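PDB 6MLX: leucine-rich repeat protein TpLRR from Treponema pallidum, which is of unknown function but, as a secreted, probably periplasmic leucine-rich repeat protein, may serve as a scaffold for binding other molecules. Local coordinates for residues 5-8 with 9-12; 198-201 with 202-205. All coordinates share one frame; numbering follows the deposited sequence.

Contact 1 (5-8 with 9-12); sequences ETPA and KFFQ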
ATOM      1  N   GLU A   5     -18.122 -12.525   8.965  1.00 33.79           N
ATOM      2  CA  GLU A   5     -18.423 -11.362   8.114  1.00 33.65           C
ATOM      3  C   GLU A   5     -19.287 -10.247   8.697  1.00 33.68           C
ATOM      4  O   GLU A   5     -20.385 -10.488   9.212  1.00 33.70           O
ATOM      5  CB  GLU A   5     -19.082 -11.828   6.808  1.00 33.52           C
ATOM      6  CG  GLU A   5     -18.156 -12.648   5.932  1.00 33.43           C
ATOM      7  CD  GLU A   5     -18.735 -12.972   4.568  1.00 33.40           C
ATOM      8  OE1 GLU A   5     -19.923 -12.656   4.295  1.00 33.46           O
ATOM      9  OE2 GLU A   5     -17.983 -13.547   3.751  1.00 33.35           O
ATOM     10  N   THR A   6     -18.807  -9.012   8.562  1.00 33.33           N
ATOM     11  CA  THR A   6     -19.573  -7.842   8.975  1.00 33.29           C
ATOM     12  C   THR A   6     -20.835  -7.726   8.122  1.00 33.22           C
ATOM     13  O   THR A   6     -20.738  -7.718   6.885  1.00 33.09           O
ATOM     14  CB  THR A   6     -18.723  -6.586   8.821  1.00 33.24           C
ATOM     15  OG1 THR A   6     -17.502  -6.747   9.552  1.00 33.36           O
ATOM     16  CG2 THR A   6     -19.476  -5.354   9.324  1.00 33.03           C
ATOM     17  N   PRO A   7     -22.021  -7.623   8.729  1.00 33.22           N
ATOM     18  CA  PRO A   7     -23.260  -7.647   7.937  1.00 33.17           C
ATOM     19  C   PRO A   7     -23.340  -6.478   6.969  1.00 33.00           C
ATOM     20  O   PRO A   7     -22.797  -5.397   7.218  1.00 32.98           O
ATOM     21  CB  PRO A   7     -24.362  -7.565   9.003  1.00 33.24           C
ATOM     22  CG  PRO A   7     -23.711  -6.888  10.153  1.00 33.24           C
ATOM     23  CD  PRO A   7     -22.289  -7.416  10.160  1.00 33.26           C
ATOM     24  N   ALA A   8     -24.043  -6.699   5.856  1.00 32.78           N
ATOM     25  CA  ALA A   8     -24.059  -5.706   4.787  1.00 32.67           C
ATOM     26  C   ALA A   8     -24.622  -4.364   5.233  1.00 32.63           C
ATOM     27  O   ALA A   8     -24.281  -3.339   4.634  1.00 32.51           O
ATOM     28  CB  ALA A   8     -24.853  -6.223   3.587  1.00 32.59           C
ATOM     29  N   LYS A   9     -25.460  -4.336   6.275  1.00 32.86           N
ATOM     30  CA  LYS A   9     -26.150  -3.095   6.625  1.00 32.79           C
ATOM     31  C   LYS A   9     -25.193  -2.017   7.127  1.00 32.69           C
ATOM     32  O   LYS A   9     -25.555  -0.833   7.125  1.00 32.53           O
ATOM     33  CB  LYS A   9     -27.243  -3.364   7.662  1.00 32.91           C
ATOM     34  CG  LYS A   9     -26.746  -3.877   9.003  1.00 33.08           C
ATOM     35  CD  LYS A   9     -27.929  -4.264   9.873  1.00 33.25           C
ATOM     36  CE  LYS A   9     -27.694  -3.927  11.333  1.00 33.31           C
ATOM     37  NZ  LYS A   9     -28.938  -4.151  12.156  1.00 33.36           N
ATOM     38  N   PHE A  10     -23.972  -2.384   7.519  1.00 32.59           N
ATOM     39  CA  PHE A  10     -22.967  -1.386   7.865  1.00 32.46           C
ATOM     40  C   PHE A  10     -22.235  -0.809   6.650  1.00 32.34           C
ATOM     41  O   PHE A  10     -21.350   0.034   6.839  1.00 32.23           O
ATOM     42  CB  PHE A  10     -21.958  -1.982   8.856  1.00 32.58           C
ATOM     43  CG  PHE A  10     -22.534  -2.255  10.226  1.00 32.73           C
ATOM     44  CD1 PHE A  10     -22.855  -3.549  10.622  1.00 32.80           C
ATOM     45  CD2 PHE A  10     -22.771  -1.210  11.116  1.00 32.76           C
ATOM     46  CE1 PHE A  10     -23.399  -3.799  11.881  1.00 32.92           C
ATOM     47  CE2 PHE A  10     -23.316  -1.451  12.381  1.00 32.82           C
ATOM     48  CZ  PHE A  10     -23.624  -2.745  12.763  1.00 32.87           C
ATOM     49  N   PHE A  11     -22.584  -1.205   5.415  1.00 31.97           N
ATOM     50  CA  PHE A  11     -21.946  -0.663   4.214  1.00 31.87           C
ATOM     51  C   PHE A  11     -22.962  -0.072   3.247  1.00 31.75           C
ATOM     52  O   PHE A  11     -24.049  -0.624   3.054  1.00 31.74           O
ATOM     53  CB  PHE A  11     -21.148  -1.733   3.444  1.00 31.85           C
ATOM     54  CG  PHE A  11     -20.191  -2.482   4.288  1.00 32.00           C
ATOM     55  CD1 PHE A  11     -18.910  -2.001   4.499  1.00 31.98           C
ATOM     56  CD2 PHE A  11     -20.583  -3.661   4.911  1.00 32.16           C
ATOM     57  CE1 PHE A  11     -18.030  -2.687   5.301  1.00 32.09           C
ATOM     58  CE2 PHE A  11     -19.714  -4.354   5.718  1.00 32.26           C
ATOM     59  CZ  PHE A  11     -18.427  -3.867   5.909  1.00 32.23           C
ATOM     60  N   GLN A  12     -22.580   1.042   2.624  1.00 30.98           N
ATOM     61  CA  GLN A  12     -23.173   1.496   1.380  1.00 30.88           C
ATOM     62  C   GLN A  12     -22.353   0.945   0.222  1.00 30.90           C
ATOM     63  O   GLN A  12     -21.115   0.886   0.294  1.00 30.89           O
ATOM     64  CB  GLN A  12     -23.212   3.025   1.319  1.00 30.63           C
ATOM     65  CG  GLN A  12     -23.931   3.637   2.503  1.00 30.67           C
ATOM     66  CD  GLN A  12     -24.080   5.137   2.406  1.00 30.59           C
ATOM     67  OE1 GLN A  12     -23.393   5.809   1.626  1.00 30.35           O
ATOM     68  NE2 GLN A  12     -24.994   5.675   3.200  1.00 30.50           N
TER

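Contact 2 (198-201 with 202-205); sequences PDVL and KRSV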
ATOM      1  N   PRO A 198      23.260   2.268   4.428  1.00 32.24           N
ATOM      2  CA  PRO A 198      24.666   1.879   4.600  1.00 32.44           C
ATOM      3  C   PRO A 198      25.513   2.274   3.396  1.00 32.61           C
ATOM      4  O   PRO A 198      25.024   2.456   2.277  1.00 32.37           O
ATOM      5  CB  PRO A 198      24.603   0.354   4.738  1.00 32.48           C
ATOM      6  CG  PRO A 198      23.172   0.034   5.006  1.00 32.25           C
ATOM      7  CD  PRO A 198      22.365   1.105   4.375  1.00 32.03           C
ATOM      8  N   ASP A 199      26.821   2.382   3.639  1.00 33.12           N
ATOM      9  CA  ASP A 199      27.727   2.839   2.587  1.00 33.24           C
ATOM     10  C   ASP A 199      27.752   1.886   1.401  1.00 33.16           C
ATOM     11  O   ASP A 199      27.788   2.333   0.247  1.00 33.15           O
ATOM     12  CB  ASP A 199      29.141   3.022   3.139  1.00 33.53           C
ATOM     13  CG  ASP A 199      29.302   4.326   3.873  1.00 33.74           C
ATOM     14  OD1 ASP A 199      29.035   5.393   3.267  1.00 33.87           O
ATOM     15  OD2 ASP A 199      29.698   4.285   5.053  1.00 33.98           O
ATOM     16  N   VAL A 200      27.747   0.574   1.651  1.00 33.12           N
ATOM     17  CA  VAL A 200      27.767  -0.373   0.538  1.00 33.13           C
ATOM     18  C   VAL A 200      26.510  -0.203  -0.315  1.00 32.93           C
ATOM     19  O   VAL A 200      26.560  -0.277  -1.556  1.00 32.77           O
ATOM     20  CB  VAL A 200      27.942  -1.817   1.059  1.00 33.17           C
ATOM     21  CG1 VAL A 200      26.619  -2.430   1.511  1.00 33.01           C
ATOM     22  CG2 VAL A 200      28.629  -2.698  -0.003  1.00 33.19           C
ATOM     23  N   LEU A 201      25.383   0.115   0.327  1.00 32.59           N
ATOM     24  CA  LEU A 201      24.158   0.364  -0.424  1.00 32.37           C
ATOM     25  C   LEU A 201      24.283   1.631  -1.261  1.00 32.40           C
ATOM     26  O   LEU A 201      24.091   1.597  -2.483  1.00 32.23           O
ATOM     27  CB  LEU A 201      22.969   0.447   0.528  1.00 32.23           C
ATOM     28  CG  LEU A 201      21.621   0.669  -0.160  1.00 32.00           C
ATOM     29  CD1 LEU A 201      21.446  -0.305  -1.335  1.00 31.83           C
ATOM     30  CD2 LEU A 201      20.503   0.521   0.849  1.00 31.85           C
ATOM     31  N   LYS A 202      24.626   2.753  -0.620  1.00 32.67           N
ATOM     32  CA  LYS A 202      24.829   4.013  -1.331  1.00 32.71           C
ATOM     33  C   LYS A 202      25.760   3.854  -2.534  1.00 32.85           C
ATOM     34  O   LYS A 202      25.526   4.449  -3.593  1.00 32.73           O
ATOM     35  CB  LYS A 202      25.399   5.063  -0.375  1.00 32.85           C
ATOM     36  CG  LYS A 202      24.428   5.640   0.630  1.00 32.73           C
ATOM     37  CD  LYS A 202      25.195   6.553   1.589  1.00 32.92           C
ATOM     38  CE  LYS A 202      24.285   7.262   2.573  1.00 32.81           C
ATOM     39  NZ  LYS A 202      25.062   7.810   3.736  1.00 33.05           N
ATOM     40  N   ARG A 203      26.820   3.051  -2.399  1.00 33.10           N
ATOM     41  CA  ARG A 203      27.745   2.883  -3.519  1.00 33.15           C
ATOM     42  C   ARG A 203      27.115   2.081  -4.648  1.00 32.93           C
ATOM     43  O   ARG A 203      27.292   2.426  -5.822  1.00 32.85           O
ATOM     44  CB  ARG A 203      29.045   2.217  -3.059  1.00 33.34           C
ATOM     45  CG  ARG A 203      29.963   3.149  -2.267  1.00 33.66           C
ATOM     46  CD  ARG A 203      31.383   2.601  -2.140  1.00 33.95           C
ATOM     47  NE  ARG A 203      31.444   1.326  -1.431  1.00 33.97           N
ATOM     48  CZ  ARG A 203      31.533   1.210  -0.109  1.00 34.06           C
ATOM     49  NH1 ARG A 203      31.551   2.301   0.654  1.00 34.09           N
ATOM     50  NH2 ARG A 203      31.587   0.002   0.448  1.00 34.00           N
ATOM     51  N   SER A 204      26.400   0.992  -4.336  1.00 32.86           N
ATOM     52  CA  SER A 204      25.819   0.233  -5.442  1.00 32.63           C
ATOM     53  C   SER A 204      24.700   1.019  -6.123  1.00 32.51           C
ATOM     54  O   SER A 204      24.467   0.853  -7.332  1.00 32.31           O
ATOM     55  CB  SER A 204      25.346  -1.146  -4.965  1.00 32.56           C
ATOM     56  OG  SER A 204      24.461  -1.054  -3.870  1.00 32.74           O
ATOM     57  N   VAL A 205      24.061   1.936  -5.389  1.00 32.39           N
ATOM     58  CA  VAL A 205      23.045   2.802  -5.980  1.00 32.19           C
ATOM     59  C   VAL A 205      23.683   3.856  -6.882  1.00 32.25           C
ATOM     60  O   VAL A 205      23.182   4.131  -7.984  1.00 32.00           O
ATOM     61  CB  VAL A 205      22.183   3.447  -4.878  1.00 32.23           C
ATOM     62  CG1 VAL A 205      21.474   4.668  -5.405  1.00 32.08           C
ATOM     63  CG2 VAL A 205      21.153   2.445  -4.353  1.00 32.04           C
TER

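Contact 1 (5-8 with 9-12)
At the edge of the Phe10 ring, in its plane, lies CG of Pro7, 3.5 Å from Phe10 CD1, while the Phe11 ring receives the carbonyl oxygen of Thr6 at its edge, Thr6 O standing 3.7 Å from Phe11 CE2. Both residues lie at the end of a short 3-10 turn that leads the chain into strand 11-15, which pairs antiparallel with strand 22-27 near the N-terminus of this leucine-rich repeat protein. The turn is built from two i to i+3 bonds: Phe10 N to Pro7 O, 3.2 Å, and Phe11 N to Ala8 O, 2.8 Å. Both bonds are fairly straight at the hydrogen (163° and 160°), but the donor sits well above the plane of the carbonyl.

The two aromatic side chains part company here. Phe10 lies against the exposed proline and also touches Tyr27, whereas Phe11 is buried, meeting Tyr27, Val34 and Ile24. Thr6 crosses Phe11 at about a right angle. Its OG1 bonds to the backbone N of Val35; with that hydroxyl beside Thr6's own backbone N (chi1 -55°), the methyl is turned to the second phenylalanine, Thr6 CG2 resting 3.7 Å from Phe11 CE2.

Contact 2 (198-201 with 202-205)
The chain from Asp199 onward runs as regular alpha-helix, with Pro198 at the N-cap position, and four i to i+4 bonds join the two segments. Lys202 N reaches Pro198 O at 2.9 Å and Val205 N reaches Leu201 O at 2.9 Å, both donors lying nearly in line with the carbonyl bond. Between them, Arg203 N to Asp199 O and Ser204 N to Val200 O are tilted moderately from the carbonyl planes.

Among the side chains, Arg203 folds back over the preceding turn. A bend at chi3 (-62°) lays one face of its guanidinium over Asp199 O and the CA of Val200, and brings Arg203 NH1 to 3.5 Å from Asp199 CB. The carboxylate touches neither nearby charge, Asp199 OD1 lying 4.8 Å from Arg203 NH1 and 4.7 Å from Lys202 NZ, so any attraction is probably loose and electrostatic. Ser204 OG, set between its own backbone N and carbonyl carbon (chi1 54°), turns back to the helix, 3.0 Å from Leu201 O and 3.2 Å from Val200 O; its single proton can serve one or the other. Leu201 CD1 lies obliquely across from Val205 CG2 at 4.1 Å, and buried Val205 also touches Leu180, Phe191 and Tyr210 from the surrounding loops. These are the first two turns of a largely exposed helix, 199-207, at the C-terminal end of the leucine-rich repeat solenoid, where it probably helps cover the last coil.

How the contacts relate
Contacts 1 and 2 sit at the two ends of the elongated repeat array, on opposite sides of the chain's centre, with centres 49 Å apart and nearest atoms about 39 Å apart. They share no element: residues 5-12 lead into the N-terminal hairpin, while residues 199-205 form most of helix 199-207 near the C-terminus, with Pro198 at its N-cap. Contact 1 is partly buried, its turn having i to i+3 bonds and aromatic rings as its main apolar surface. Contact 2 is a surface contact with i to i+4 bonds, where charged and hydroxyl side chains lie along the helix and Val205 is its one buried residue.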